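Local structure of imelysin (Bacteroides ovatus ATCC 8483, 3OYV) at residues 14-18 / 357-361; 30-36 / 331-337; 38-42 / 298-302; 81-85 / 286-290; 110-116 / 182-186. The protein is an imelysin-like outer-membrane protein that probably takes part in bacterial iron uptake, although peptidase activity has been ascribed to its family. All coordinates share one frame; numbering follows the deposited sequence. Where two conformers were deposited one is given.

Contact 1: residues 14-18 / 357-361. With GOL (glycerol), chain E.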
# COMPACT_ATOMS: atom_id res chain seq x y z
N ILE A 14 13.60 -10.74 -18.28
CA ILE A 14 12.89 -11.11 -19.49
C ILE A 14 12.46 -9.83 -20.19
O ILE A 14 12.16 -8.84 -19.51
CB ILE A 14 11.73 -12.05 -19.17
CG1 ILE A 14 11.07 -12.55 -20.44
CG2 ILE A 14 10.71 -11.36 -18.21
CD1 ILE A 14 10.10 -13.72 -20.19
N ASP A 15 12.45 -9.82 -21.51
CA ASP A 15 11.89 -8.73 -22.27
C ASP A 15 10.69 -9.21 -23.07
O ASP A 15 10.59 -10.40 -23.41
CB ASP A 15 12.93 -8.13 -23.21
CG ASP A 15 14.13 -7.57 -22.48
OD1 ASP A 15 13.93 -6.74 -21.57
OD2 ASP A 15 15.28 -7.95 -22.82
N TYR A 16 9.80 -8.28 -23.37
CA TYR A 16 8.65 -8.54 -24.21
C TYR A 16 9.11 -8.79 -25.64
O TYR A 16 9.88 -7.99 -26.21
CB TYR A 16 7.74 -7.32 -24.13
CG TYR A 16 6.47 -7.36 -24.95
CD1 TYR A 16 5.29 -7.90 -24.42
CD2 TYR A 16 6.43 -6.84 -26.23
CE1 TYR A 16 4.12 -7.90 -25.16
CE2 TYR A 16 5.27 -6.85 -26.98
CZ TYR A 16 4.10 -7.39 -26.44
OH TYR A 16 2.96 -7.38 -27.21
N THR A 17 8.64 -9.89 -26.21
CA THR A 17 9.00 -10.25 -27.59
C THR A 17 7.76 -10.74 -28.32
O THR A 17 6.78 -11.11 -27.70
CB THR A 17 10.01 -11.42 -27.61
OG1 THR A 17 9.34 -12.63 -27.17
CG2 THR A 17 11.29 -11.12 -26.73
N PRO A 18 7.83 -10.84 -29.67
CA PRO A 18 6.70 -11.45 -30.37
C PRO A 18 6.37 -12.86 -29.87
O PRO A 18 5.22 -13.27 -29.84
CB PRO A 18 7.17 -11.50 -31.83
CG PRO A 18 8.14 -10.33 -31.91
CD PRO A 18 8.86 -10.31 -30.60
N PRO A 357 9.03 2.45 -18.30
CA PRO A 357 8.09 1.55 -18.94
C PRO A 357 8.82 0.62 -19.89
O PRO A 357 9.78 1.03 -20.58
CB PRO A 357 7.17 2.50 -19.72
CG PRO A 357 7.16 3.75 -18.91
CD PRO A 357 8.60 3.85 -18.40
N ARG A 358 8.35 -0.63 -19.97
CA ARG A 358 8.87 -1.54 -20.97
C ARG A 358 8.54 -1.07 -22.38
O ARG A 358 7.57 -0.33 -22.60
CB ARG A 358 8.33 -2.93 -20.76
CG ARG A 358 8.90 -3.57 -19.54
CD ARG A 358 8.28 -4.92 -19.33
NE ARG A 358 8.76 -5.70 -18.18
CZ ARG A 358 9.81 -6.52 -18.18
NH1 ARG A 358 10.67 -6.56 -19.21
NH2 ARG A 358 10.03 -7.28 -17.13
N LYS A 359 9.35 -1.54 -23.32
CA LYS A 359 9.18 -1.25 -24.73
C LYS A 359 8.98 -2.54 -25.50
O LYS A 359 9.42 -3.63 -25.08
CB LYS A 359 10.40 -0.51 -25.29
CG LYS A 359 10.66 0.83 -24.64
CD LYS A 359 11.86 1.47 -25.24
CE LYS A 359 12.13 2.83 -24.62
NZ LYS A 359 13.29 3.51 -25.27
N VAL A 360 8.30 -2.41 -26.63
CA VAL A 360 8.17 -3.51 -27.56
C VAL A 360 9.47 -3.57 -28.40
O VAL A 360 10.27 -2.63 -28.47
CB VAL A 360 6.89 -3.37 -28.42
CG1 VAL A 360 5.62 -3.19 -27.51
CG2 VAL A 360 7.02 -2.23 -29.41
N GLN A 361 9.68 -4.71 -29.03
CA GLN A 361 10.92 -4.98 -29.76
C GLN A 361 11.00 -4.11 -31.02
O GLN A 361 10.00 -3.66 -31.58
CB GLN A 361 10.96 -6.46 -30.18
CG GLN A 361 12.18 -7.24 -29.76
CD GLN A 361 12.16 -8.64 -30.36
OE1 GLN A 361 11.61 -8.84 -31.46
NE2 GLN A 361 12.73 -9.60 -29.65
OXT GLN A 361 12.09 -3.85 -31.53
C1 GOL E . 11.30 -6.83 -13.90
O1 GOL E . 11.43 -5.58 -14.55
C2 GOL E . 12.64 -7.60 -13.85
O2 GOL E . 13.60 -6.82 -13.10
C3 GOL E . 13.30 -7.83 -15.23
O3 GOL E . 12.62 -8.74 -16.12
O HOH W 1 11.81 -4.94 -21.22
O HOH W 2 9.92 -5.41 -22.66
O HOH W 3 11.16 -5.74 -25.81

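Contact 2: residues 30-36 / 331-337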
# COMPACT_ATOMS: atom_id res chain seq x y z
N ASN A 30 -4.76 -11.43 -16.42
CA ASN A 30 -5.10 -12.23 -15.25
C ASN A 30 -4.79 -11.48 -13.95
O ASN A 30 -5.61 -11.41 -13.04
CB ASN A 30 -4.36 -13.56 -15.27
CG ASN A 30 -4.97 -14.56 -14.28
OD1 ASN A 30 -6.09 -15.01 -14.47
ND2 ASN A 30 -4.24 -14.85 -13.19
N VAL A 31 -3.58 -10.93 -13.88
CA VAL A 31 -3.16 -10.25 -12.65
C VAL A 31 -3.98 -8.97 -12.41
O VAL A 31 -4.39 -8.69 -11.28
CB VAL A 31 -1.65 -9.98 -12.70
CG1 VAL A 31 -1.19 -9.12 -11.51
CG2 VAL A 31 -0.85 -11.29 -12.75
N ALA A 32 -4.29 -8.24 -13.48
CA ALA A 32 -5.09 -7.01 -13.36
C ALA A 32 -6.53 -7.36 -12.97
O ALA A 32 -7.16 -6.62 -12.21
CB ALA A 32 -5.08 -6.22 -14.66
N ALA A 33 -7.08 -8.49 -13.50
CA ALA A 33 -8.42 -8.94 -13.14
C ALA A 33 -8.50 -9.27 -11.66
O ALA A 33 -9.47 -8.93 -10.98
CB ALA A 33 -8.80 -10.14 -14.00
N LEU A 34 -7.47 -9.94 -11.16
CA LEU A 34 -7.44 -10.30 -9.74
C LEU A 34 -7.41 -9.04 -8.86
O LEU A 34 -8.06 -8.97 -7.84
CB LEU A 34 -6.24 -11.19 -9.42
CG LEU A 34 -6.28 -12.60 -10.01
CD1 LEU A 34 -4.92 -13.27 -9.86
CD2 LEU A 34 -7.38 -13.45 -9.36
N LEU A 35 -6.63 -8.06 -9.29
CA LEU A 35 -6.50 -6.78 -8.57
C LEU A 35 -7.83 -6.02 -8.55
O LEU A 35 -8.18 -5.39 -7.55
CB LEU A 35 -5.39 -5.91 -9.17
CG LEU A 35 -3.95 -6.07 -8.67
CD1 LEU A 35 -2.94 -5.37 -9.59
CD2 LEU A 35 -3.86 -5.61 -7.19
N LYS A 36 -8.53 -6.05 -9.68
CA LYS A 36 -9.83 -5.41 -9.83
C LYS A 36 -10.84 -6.06 -8.89
O LYS A 36 -11.57 -5.39 -8.15
CB LYS A 36 -10.25 -5.51 -11.30
CG LYS A 36 -11.63 -5.09 -11.65
CD LYS A 36 -11.87 -5.21 -13.17
CE LYS A 36 -13.34 -5.05 -13.50
NZ LYS A 36 -13.84 -3.67 -13.17
N ASP A 331 -14.89 -10.45 -17.21
CA ASP A 331 -13.77 -9.70 -16.63
C ASP A 331 -13.09 -10.44 -15.47
O ASP A 331 -12.09 -9.92 -14.93
CB ASP A 331 -14.22 -8.33 -16.13
CG ASP A 331 -14.48 -7.33 -17.25
OD1 ASP A 331 -13.97 -7.49 -18.38
OD2 ASP A 331 -15.15 -6.32 -16.93
N GLU A 332 -13.59 -11.61 -15.09
CA GLU A 332 -12.99 -12.38 -14.00
C GLU A 332 -11.63 -12.96 -14.42
O GLU A 332 -11.37 -13.19 -15.59
CB GLU A 332 -13.93 -13.50 -13.55
CG GLU A 332 -15.26 -12.97 -13.01
CD GLU A 332 -16.04 -13.99 -12.20
OE1 GLU A 332 -15.75 -15.20 -12.29
OE2 GLU A 332 -16.97 -13.58 -11.48
N ALA A 333 -10.77 -13.21 -13.45
CA ALA A 333 -9.49 -13.83 -13.70
C ALA A 333 -9.69 -15.26 -14.21
O ALA A 333 -10.66 -15.92 -13.86
CB ALA A 333 -8.67 -13.87 -12.43
N ALA A 334 -8.75 -15.72 -15.02
CA ALA A 334 -8.68 -17.12 -15.46
C ALA A 334 -8.20 -18.05 -14.35
O ALA A 334 -8.65 -19.20 -14.25
CB ALA A 334 -7.74 -17.26 -16.67
N VAL A 335 -7.26 -17.57 -13.53
CA VAL A 335 -6.60 -18.38 -12.52
C VAL A 335 -6.42 -17.57 -11.24
O VAL A 335 -5.88 -16.45 -11.26
CB VAL A 335 -5.21 -18.85 -12.99
CG1 VAL A 335 -4.49 -19.62 -11.88
CG2 VAL A 335 -5.31 -19.73 -14.27
N GLU A 336 -6.82 -18.16 -10.12
CA GLU A 336 -6.62 -17.61 -8.79
C GLU A 336 -5.16 -17.84 -8.40
O GLU A 336 -4.86 -18.77 -7.63
CB GLU A 336 -7.61 -18.23 -7.81
CG GLU A 336 -7.76 -17.51 -6.52
CD GLU A 336 -8.43 -16.14 -6.67
OE1 GLU A 336 -9.42 -16.02 -7.45
OE2 GLU A 336 -7.96 -15.20 -5.97
N SER A 337 -4.26 -17.00 -8.91
CA SER A 337 -2.86 -17.21 -8.82
C SER A 337 -2.33 -17.16 -7.38
O SER A 337 -2.93 -16.54 -6.49
CB SER A 337 -2.17 -16.15 -9.64
OG SER A 337 -2.54 -16.18 -11.03
O HOH W 4 -12.03 -8.45 -12.55

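Contact 3: residues 38-42 / 298-302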
# COMPACT_ATOMS: atom_id res chain seq x y z
N ASP A 38 -10.23 -7.93 -6.21
CA ASP A 38 -9.83 -7.73 -4.80
C ASP A 38 -10.19 -6.32 -4.32
O ASP A 38 -10.72 -6.16 -3.23
CB ASP A 38 -8.34 -8.01 -4.64
CG ASP A 38 -8.01 -9.48 -4.63
OD1 ASP A 38 -8.92 -10.26 -4.31
OD2 ASP A 38 -6.84 -9.85 -4.93
N ALA A 39 -9.84 -5.28 -5.09
CA ALA A 39 -10.16 -3.90 -4.68
C ALA A 39 -11.67 -3.69 -4.57
O ALA A 39 -12.13 -2.94 -3.69
CB ALA A 39 -9.51 -2.89 -5.59
N THR A 40 -12.44 -4.27 -5.50
CA THR A 40 -13.90 -4.14 -5.45
C THR A 40 -14.46 -4.79 -4.19
O THR A 40 -15.29 -4.21 -3.49
CB THR A 40 -14.54 -4.69 -6.73
OG1 THR A 40 -14.05 -3.94 -7.84
CG2 THR A 40 -16.05 -4.63 -6.63
N ASN A 41 -13.96 -5.98 -3.88
CA ASN A 41 -14.45 -6.69 -2.71
C ASN A 41 -14.04 -5.98 -1.42
O ASN A 41 -14.84 -5.93 -0.50
CB ASN A 41 -13.98 -8.12 -2.70
CG ASN A 41 -14.62 -8.95 -3.80
OD1 ASN A 41 -15.68 -8.57 -4.37
ND2 ASN A 41 -13.98 -10.05 -4.15
N LEU A 42 -12.83 -5.43 -1.40
CA LEU A 42 -12.35 -4.66 -0.21
C LEU A 42 -13.25 -3.43 0.04
O LEU A 42 -13.71 -3.18 1.15
CB LEU A 42 -10.91 -4.23 -0.46
CG LEU A 42 -10.24 -3.38 0.62
CD1 LEU A 42 -10.38 -4.00 2.03
CD2 LEU A 42 -8.78 -3.22 0.23
N LEU A 298 -6.13 -11.19 1.99
CA LEU A 298 -6.39 -10.14 1.00
C LEU A 298 -5.15 -9.28 0.71
O LEU A 298 -4.85 -9.02 -0.46
CB LEU A 298 -7.61 -9.34 1.44
CG LEU A 298 -8.20 -8.39 0.39
CD1 LEU A 298 -8.33 -9.03 -1.02
CD2 LEU A 298 -9.52 -7.80 0.86
N ASP A 299 -4.46 -8.83 1.76
CA ASP A 299 -3.28 -7.99 1.57
C ASP A 299 -2.21 -8.73 0.74
O ASP A 299 -1.78 -8.22 -0.29
CB ASP A 299 -2.76 -7.54 2.95
CG ASP A 299 -1.53 -6.69 2.89
OD1 ASP A 299 -1.19 -6.04 1.90
OD2 ASP A 299 -0.91 -6.54 3.96
N PRO A 300 -1.83 -9.95 1.13
CA PRO A 300 -0.86 -10.63 0.29
C PRO A 300 -1.36 -11.02 -1.12
O PRO A 300 -0.55 -11.20 -2.04
CB PRO A 300 -0.44 -11.87 1.12
CG PRO A 300 -1.47 -12.02 2.14
CD PRO A 300 -2.00 -10.64 2.43
N ASN A 301 -2.67 -11.10 -1.28
CA ASN A 301 -3.23 -11.30 -2.63
C ASN A 301 -3.14 -10.05 -3.50
O ASN A 301 -3.16 -10.16 -4.72
CB ASN A 301 -4.68 -11.77 -2.52
CG ASN A 301 -4.79 -13.26 -2.41
OD1 ASN A 301 -3.81 -13.96 -2.52
ND2 ASN A 301 -6.02 -13.75 -2.21
N MSE A 302 -3.05 -8.90 -2.86
CA MSE A 302 -2.98 -7.62 -3.58
C MSE A 302 -1.58 -7.04 -3.71
O MSE A 302 -1.32 -6.23 -4.60
CB MSE A 302 -3.88 -6.63 -2.88
CG MSE A 302 -5.33 -7.06 -2.98
SE MSE A 302 -6.55 -5.74 -2.19
CE MSE A 302 -6.44 -4.31 -3.42
O HOH W 5 -4.89 -9.08 -6.57
O HOH W 6 -8.43 -12.38 -2.51

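Contact 4: residues 81-85 / 286-290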
# COMPACT_ATOMS: atom_id res chain seq x y z
N LYS A 81 -1.97 0.66 14.20
CA LYS A 81 -1.73 0.38 12.79
C LYS A 81 -0.94 1.48 12.08
O LYS A 81 -0.19 1.20 11.13
CB LYS A 81 -3.06 0.08 12.10
CG LYS A 81 -3.56 -1.31 12.51
CD LYS A 81 -2.78 -2.41 11.81
CE LYS A 81 -3.14 -3.79 12.32
NZ LYS A 81 -2.42 -4.81 11.49
N CYS A 82 -1.02 2.72 12.57
CA CYS A 82 -0.08 3.78 12.15
C CYS A 82 1.36 3.42 12.56
O CYS A 82 2.31 3.57 11.76
CB CYS A 82 -0.45 5.13 12.78
SG CYS A 82 -1.93 5.93 12.08
N ALA A 83 1.54 3.01 13.82
CA ALA A 83 2.84 2.62 14.36
C ALA A 83 3.40 1.46 13.54
O ALA A 83 4.58 1.46 13.15
CB ALA A 83 2.74 2.23 15.85
N GLU A 84 2.54 0.49 13.24
CA GLU A 84 2.97 -0.68 12.48
C GLU A 84 3.53 -0.34 11.11
O GLU A 84 4.55 -0.87 10.71
CB GLU A 84 1.84 -1.65 12.28
CG GLU A 84 1.49 -2.43 13.49
CD GLU A 84 0.56 -3.58 13.19
OE1 GLU A 84 0.38 -3.92 11.98
OE2 GLU A 84 -0.01 -4.15 14.14
N ILE A 85 2.86 0.54 10.37
CA ILE A 85 3.42 0.91 9.07
C ILE A 85 4.71 1.73 9.17
O ILE A 85 5.62 1.56 8.34
CB ILE A 85 2.36 1.56 8.11
CG1 ILE A 85 2.88 1.52 6.67
CG2 ILE A 85 2.01 2.98 8.49
CD1 ILE A 85 3.11 0.12 6.09
N GLU A 286 -1.93 2.18 3.79
CA GLU A 286 -1.16 1.20 4.55
C GLU A 286 -1.03 1.48 6.04
O GLU A 286 -0.53 0.63 6.76
CB GLU A 286 0.19 0.90 3.90
CG GLU A 286 0.07 0.27 2.52
CD GLU A 286 1.41 -0.11 1.88
OE1 GLU A 286 2.36 -0.51 2.60
OE2 GLU A 286 1.51 -0.01 0.66
N ALA A 287 -1.51 2.64 6.53
CA ALA A 287 -1.67 2.86 7.97
C ALA A 287 -2.93 2.22 8.54
O ALA A 287 -3.12 2.25 9.75
CB ALA A 287 -1.62 4.37 8.31
N PHE A 288 -3.80 1.65 7.69
CA PHE A 288 -4.99 0.97 8.15
C PHE A 288 -5.09 -0.43 7.57
O PHE A 288 -6.12 -0.82 7.00
CB PHE A 288 -6.30 1.78 7.99
CG PHE A 288 -6.43 2.61 6.74
CD1 PHE A 288 -5.91 3.88 6.69
CD2 PHE A 288 -7.23 2.19 5.69
CE1 PHE A 288 -6.12 4.71 5.59
CE2 PHE A 288 -7.45 2.98 4.59
CZ PHE A 288 -6.91 4.26 4.52
N LEU A 289 -4.02 -1.21 7.75
CA LEU A 289 -4.02 -2.63 7.36
C LEU A 289 -4.65 -3.47 8.47
O LEU A 289 -3.99 -4.27 9.15
CB LEU A 289 -2.61 -3.09 7.01
CG LEU A 289 -1.95 -2.46 5.78
CD1 LEU A 289 -0.44 -2.73 5.71
CD2 LEU A 289 -2.65 -2.92 4.49
N PHE A 290 -5.95 -3.26 8.68
CA PHE A 290 -6.74 -4.02 9.61
C PHE A 290 -8.13 -4.22 9.06
O PHE A 290 -8.51 -3.61 8.06
CB PHE A 290 -6.81 -3.35 11.01
CG PHE A 290 -7.65 -2.10 11.07
CD1 PHE A 290 -7.08 -0.85 10.84
CD2 PHE A 290 -8.98 -2.17 11.41
CE1 PHE A 290 -7.87 0.29 10.94
CE2 PHE A 290 -9.77 -1.05 11.50
CZ PHE A 290 -9.21 0.18 11.28
O HOH W 7 -1.13 -0.59 9.13

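Contact 5: residues 110-116 / 182-186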
# COMPACT_ATOMS: atom_id res chain seq x y z
N LEU A 110 19.95 -5.01 -3.55
CA LEU A 110 19.38 -4.29 -4.67
C LEU A 110 18.05 -4.91 -5.12
O LEU A 110 17.08 -4.19 -5.42
CB LEU A 110 20.36 -4.21 -5.86
CG LEU A 110 21.18 -2.91 -5.95
CD1 LEU A 110 22.03 -2.61 -4.74
CD2 LEU A 110 22.04 -2.89 -7.23
N TYR A 111 18.00 -6.23 -5.15
CA TYR A 111 16.81 -6.93 -5.63
C TYR A 111 15.74 -7.12 -4.57
O TYR A 111 14.65 -7.60 -4.89
CB TYR A 111 17.21 -8.25 -6.32
CG TYR A 111 17.92 -7.99 -7.63
CD1 TYR A 111 17.20 -7.76 -8.78
CD2 TYR A 111 19.30 -7.94 -7.71
CE1 TYR A 111 17.84 -7.48 -9.98
CE2 TYR A 111 19.96 -7.67 -8.90
CZ TYR A 111 19.22 -7.44 -10.04
OH TYR A 111 19.84 -7.15 -11.23
N ALA A 112 16.03 -6.70 -3.34
CA ALA A 112 15.07 -6.76 -2.24
C ALA A 112 14.18 -5.52 -2.13
O ALA A 112 13.27 -5.51 -1.32
CB ALA A 112 15.82 -6.97 -0.90
N VAL A 113 14.52 -4.46 -2.87
CA VAL A 113 13.85 -3.16 -2.71
C VAL A 113 12.42 -3.17 -3.30
O VAL A 113 12.24 -3.21 -4.53
CB VAL A 113 14.68 -2.04 -3.33
CG1 VAL A 113 13.95 -0.67 -3.28
CG2 VAL A 113 16.06 -1.92 -2.61
N GLU A 114 11.42 -3.05 -2.44
CA GLU A 114 10.03 -2.99 -2.86
C GLU A 114 9.78 -1.76 -3.73
O GLU A 114 10.10 -0.64 -3.35
CB GLU A 114 9.12 -2.94 -1.63
CG GLU A 114 7.65 -2.58 -1.93
CD GLU A 114 6.84 -2.25 -0.67
OE1 GLU A 114 6.98 -2.97 0.33
OE2 GLU A 114 6.06 -1.26 -0.69
N SER A 115 9.20 -1.97 -4.91
CA SER A 115 8.87 -0.94 -5.90
C SER A 115 10.09 -0.44 -6.70
O SER A 115 10.04 0.60 -7.36
CB SER A 115 8.07 0.23 -5.34
OG SER A 115 6.78 -0.17 -4.93
N TRP A 116 11.19 -1.21 -6.73
CA TRP A 116 12.33 -0.78 -7.51
C TRP A 116 12.12 -0.88 -9.01
O TRP A 116 12.75 -0.16 -9.76
CB TRP A 116 13.60 -1.52 -7.11
CG TRP A 116 13.84 -2.90 -7.73
CD1 TRP A 116 13.52 -4.11 -7.19
CD2 TRP A 116 14.45 -3.19 -9.00
NE1 TRP A 116 13.90 -5.14 -8.02
CE2 TRP A 116 14.50 -4.60 -9.12
CE3 TRP A 116 15.00 -2.41 -10.01
CZ2 TRP A 116 15.02 -5.24 -10.26
CZ3 TRP A 116 15.55 -3.04 -11.13
CH2 TRP A 116 15.56 -4.44 -11.23
N PHE A 182 16.18 5.01 -4.59
CA PHE A 182 16.69 4.38 -3.37
C PHE A 182 17.52 3.15 -3.71
O PHE A 182 18.56 2.92 -3.10
CB PHE A 182 15.51 4.04 -2.43
CG PHE A 182 15.85 3.12 -1.30
CD1 PHE A 182 16.94 3.33 -0.46
CD2 PHE A 182 15.00 2.05 -1.02
CE1 PHE A 182 17.19 2.46 0.58
CE2 PHE A 182 15.24 1.18 0.02
CZ PHE A 182 16.35 1.38 0.82
N ARG A 183 17.09 2.34 -4.67
CA ARG A 183 17.81 1.11 -4.97
C ARG A 183 19.28 1.34 -5.33
O ARG A 183 20.09 0.45 -5.11
CB ARG A 183 17.09 0.32 -6.06
CG ARG A 183 17.79 -0.97 -6.42
CD ARG A 183 17.16 -1.55 -7.61
NE ARG A 183 17.68 -2.85 -8.01
CZ ARG A 183 18.50 -3.07 -9.04
NH1 ARG A 183 19.01 -2.09 -9.75
NH2 ARG A 183 18.85 -4.31 -9.33
N ASN A 184 19.61 2.51 -5.87
CA ASN A 184 21.01 2.82 -6.23
C ASN A 184 21.76 3.59 -5.15
O ASN A 184 22.92 3.97 -5.36
CB ASN A 184 21.10 3.62 -7.54
CG ASN A 184 20.73 2.79 -8.76
OD1 ASN A 184 20.64 1.59 -8.67
ND2 ASN A 184 20.50 3.46 -9.90
N HIS A 185 21.09 3.85 -4.03
CA HIS A 185 21.65 4.63 -2.92
C HIS A 185 21.37 4.01 -1.56
O HIS A 185 21.19 4.71 -0.56
CB HIS A 185 21.10 6.05 -2.99
CG HIS A 185 21.47 6.74 -4.24
ND1 HIS A 185 20.66 6.79 -5.35
CD2 HIS A 185 22.61 7.38 -4.58
CE1 HIS A 185 21.30 7.43 -6.32
NE2 HIS A 185 22.48 7.80 -5.87
N ILE A 186 21.34 2.68 -1.51
CA ILE A 186 21.00 2.00 -0.30
C ILE A 186 21.93 2.37 0.88
O ILE A 186 21.41 2.74 1.92
CB ILE A 186 20.92 0.48 -0.50
CG1 ILE A 186 19.77 0.11 -1.45
CG2 ILE A 186 20.83 -0.25 0.82
CD1 ILE A 186 19.76 -1.35 -1.89

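Contact 1: residues 14-18 / 357-361
Arg358 reaches across to the 14-18 segment as an extended rod, CG to NE, and its guanidinium meets the backbone there at its edge. Arg358 NH1 donates to Ile14 O at 2.7 Å, with the N-H...O angle at 150° and the oxygen somewhat out of the guanidinium plane. NH2 hands a second bond to O3 of a glycerol, which also accepts from Ile14 N and probably comes from the crystallisation liquor. The carboxylate of Asp15 stands nearly at right angles to this guanidinium, planes 73° apart, and too far for a salt bridge; a water links Asp15 OD1 to Arg358 NH1, while Lys353 is the direct salt-bridge partner of Asp15.

Tyr16 lies alongside Val360, both side chains pointing the same way. With CG anti to the backbone N (chi1 179°), the ring runs beside the valine, and Tyr16 CE2 sits 3.7 Å from Val360 CG1. Two further waters tie the backbones together: one accepts from Tyr16 N and donates to Lys359 O, the other donates to both Tyr16 O and Lys359 O. The Gln361 side chain crosses Pro18 at about a right angle, its OE1 3.2 Å from Pro18 CD.

The contact joins a loop near the N-terminus to the C-terminus. Tyr16 bonds to His25 on helix 21-47 and meets Phe268 of helix 265-283 edge-to-face, while the C-terminal segment leaves the two-stranded hairpin at strand 356-357.

Contact 2: residues 30-36 / 331-337
Asn30 grips the loop 331-337 with both ends of its amide. Asn30 OD1 takes the N-H of Val335 N at 3.0 Å and, more weakly, that of Ala334 at a bent 121°. On the other side of the amide, Asn30 ND2 donates to Val335 O at 3.0 Å, close to its own amide plane and on a lone pair of that carbonyl, at an angle of 163°. Bonds to both the N-H and the C=O of Val335 fix the amide's rotation. The torsion that makes this possible sets CG anti to the backbone N (chi1 -165°), swinging the amide out to the loop.

The apolar part centres on Ala333, whose CB packs against Ala33 and Leu34. Leu34 CD2 approaches Ala333 CB to 3.4 Å, tighter than usual for two carbons, while the other leucine branch, Leu34 CD1, rests 3.6 Å from Val335 O. Ala33 CB faces the loop backbone, 3.4 Å from Asp331 O.

Among the water and charge contacts, one water donates to both Ala33 O and Asp331 O. Lys36 leans toward Asp331 without a salt bridge; its ammonium pairs with Asp250 instead, and Asp331 bonds to Tyr253.

The loop, which joins helix 319-323 to helix 343-351, therefore lies along helix 21-47, with Tyr253 of helix 223-261 at one end of the contact and Trp321 of helix 319-323 at the other.

Contact 3: residues 38-42 / 298-302
Asp38 lies against the short helix 298-303 with its methylene and its carboxylate both in use. Asp38 CB is 3.6 Å from CG of Met302, a selenomethionine, and the two side chains slide past each other in opposite directions. Each carboxylate oxygen reaches the other helix through a water: one donates to OD2 and Asn301 O, the other donates to OD1 and accepts from Asn301 ND2. OD2 also makes a salt bridge to Arg342, which probably balances this buried charge. Replacing the carboxylate by an alanine's methyl is likely to leave Arg342 without its salt-bridge mate and to take from each water the oxygen it donates to here.

Met302 continues past Asp38 toward the helix backbone. A bend at its last torsion (chi3 70°) turns Met302 CE in against Ala39, 3.9 Å from Ala39 N, and leaves Met302 SE 4.1 Å from Leu42 CD2. Leu298 uses its two branches separately, Leu298 CD1 3.6 Å from Asp38 OD1 and CD2 against Leu42 CB.

The two segments run roughly antiparallel, 150° between directions, their axes 11.0 Å apart. The short helix packs on helix 21-47, with Leu245 of helix 223-261 touching both Ala39 and Met302, and Trp282 of helix 265-283 touching Met302.

Contact 4: residues 81-85 / 286-290
Lys81 stretches along the loop 286-290, which packs against helix 71-102 in this largely helical imelysin fold and forms an inverse gamma turn centred on Leu289. Lys81 NZ donates to Leu289 O at 2.9 Å, coming from 31° out of the carbonyl plane. The aliphatic part lies close as well: Lys81 CB is 3.2 Å from Ala287 O, and CG and CE touch Phe290. One helical turn on, Ile85 CB sits against Glu286 O at 3.3 Å and CG2 against Ala287, whose methyl also meets Cys82 SG.

A second shell helps position these groups. Lys81 is bent at chi2 (-75°), which turns the chain so that Lys81 NZ lies between Leu289 O and Glu84 OE1, the latter held in a salt bridge at 3.0 Å in one of the two modelled conformers of Glu84. A methionine in place of Lys81 would probably cost Glu84 this salt bridge and leave Leu289 O without this donor. On the loop, Ser131 of helix 121-137 bonds to Ala287 N, and Glu286 is paired with Lys93. Glycerol and an unidentified ligand, both probably from the crystallisation liquor, lie beside the Glu286 carboxylate, consistent with a pocket there.

Between helix and loop one water donates to Lys81 O at 2.8 Å and to Glu286 O at 2.7 Å, and accepts a longer bond from Leu289 N.

Contact 5: residues 110-116 / 182-186
Arg183, in the conformer described here, one of two modelled, slots its guanidinium between Leu110 and Trp116, with Tyr111 at its edge. The chain is fully extended from CB outward, starting with CG anti to the backbone N, and only the last torsion turns (chi4 -104°), which lays the guanidinium flat on the indole: planes 13° apart, centres separated by 3.7 Å. Leu110 CD2 lies over the opposite face, so the cation is sandwiched between an aromatic and an aliphatic group. Tyr111 is turned almost perpendicular and presents its ring face to Arg183 NH2, which comes within 3.2 Å of Tyr111 CZ. Both aromatic contacts are cation-pi interactions.

Arg183 NE donates to Leu110 O at 3.0 Å, but from well above the carbonyl plane and along a bent path of 140°. That carbonyl belongs to helix 106-111, and the chain beyond it makes a type II beta turn, Val113 to Trp116, which carries the indole round to the arginine. The partner segment has a 3-10 stretch at 182-184, between helices 158-177 and 189-214.

Nearer the arginine's backbone the contact is apolar. Val113 splits its branches, Val113 CG1 going 3.7 Å from Phe182 CD2 and CG2 lying 3.8 Å from Ile186 CD1. The same Ile186 CD1 is met by Leu110 CD1 at 3.9 Å. Phe182 and Val113 both continue onto Tyr125 of helix 121-137, and Ile186 rests on Tyr101 of helix 71-102.

Along the chain the contacts are nested: contact 1 closes the outermost loop, and contacts 2, 3, 4 and 5 follow inward in that order. The first four join the N-terminal part of the sequence to its C-terminal part, whereas contact 5 joins segments only 66 residues apart at the closest ends. Contacts 2 and 3 share helix 21-47, their centres 11 Å apart, and touch where Leu35 CD2 meets Met302 O. Contact 3 reaches contact 4 through Asp299 and Leu289, centres 16 Å apart. Contact 5 lies on the opposite side of the chain's centre from contact 3, about 5 Å from contact 4 at the nearest atoms. Loops and helices distant in sequence are thereby brought together in one mainly helical chain.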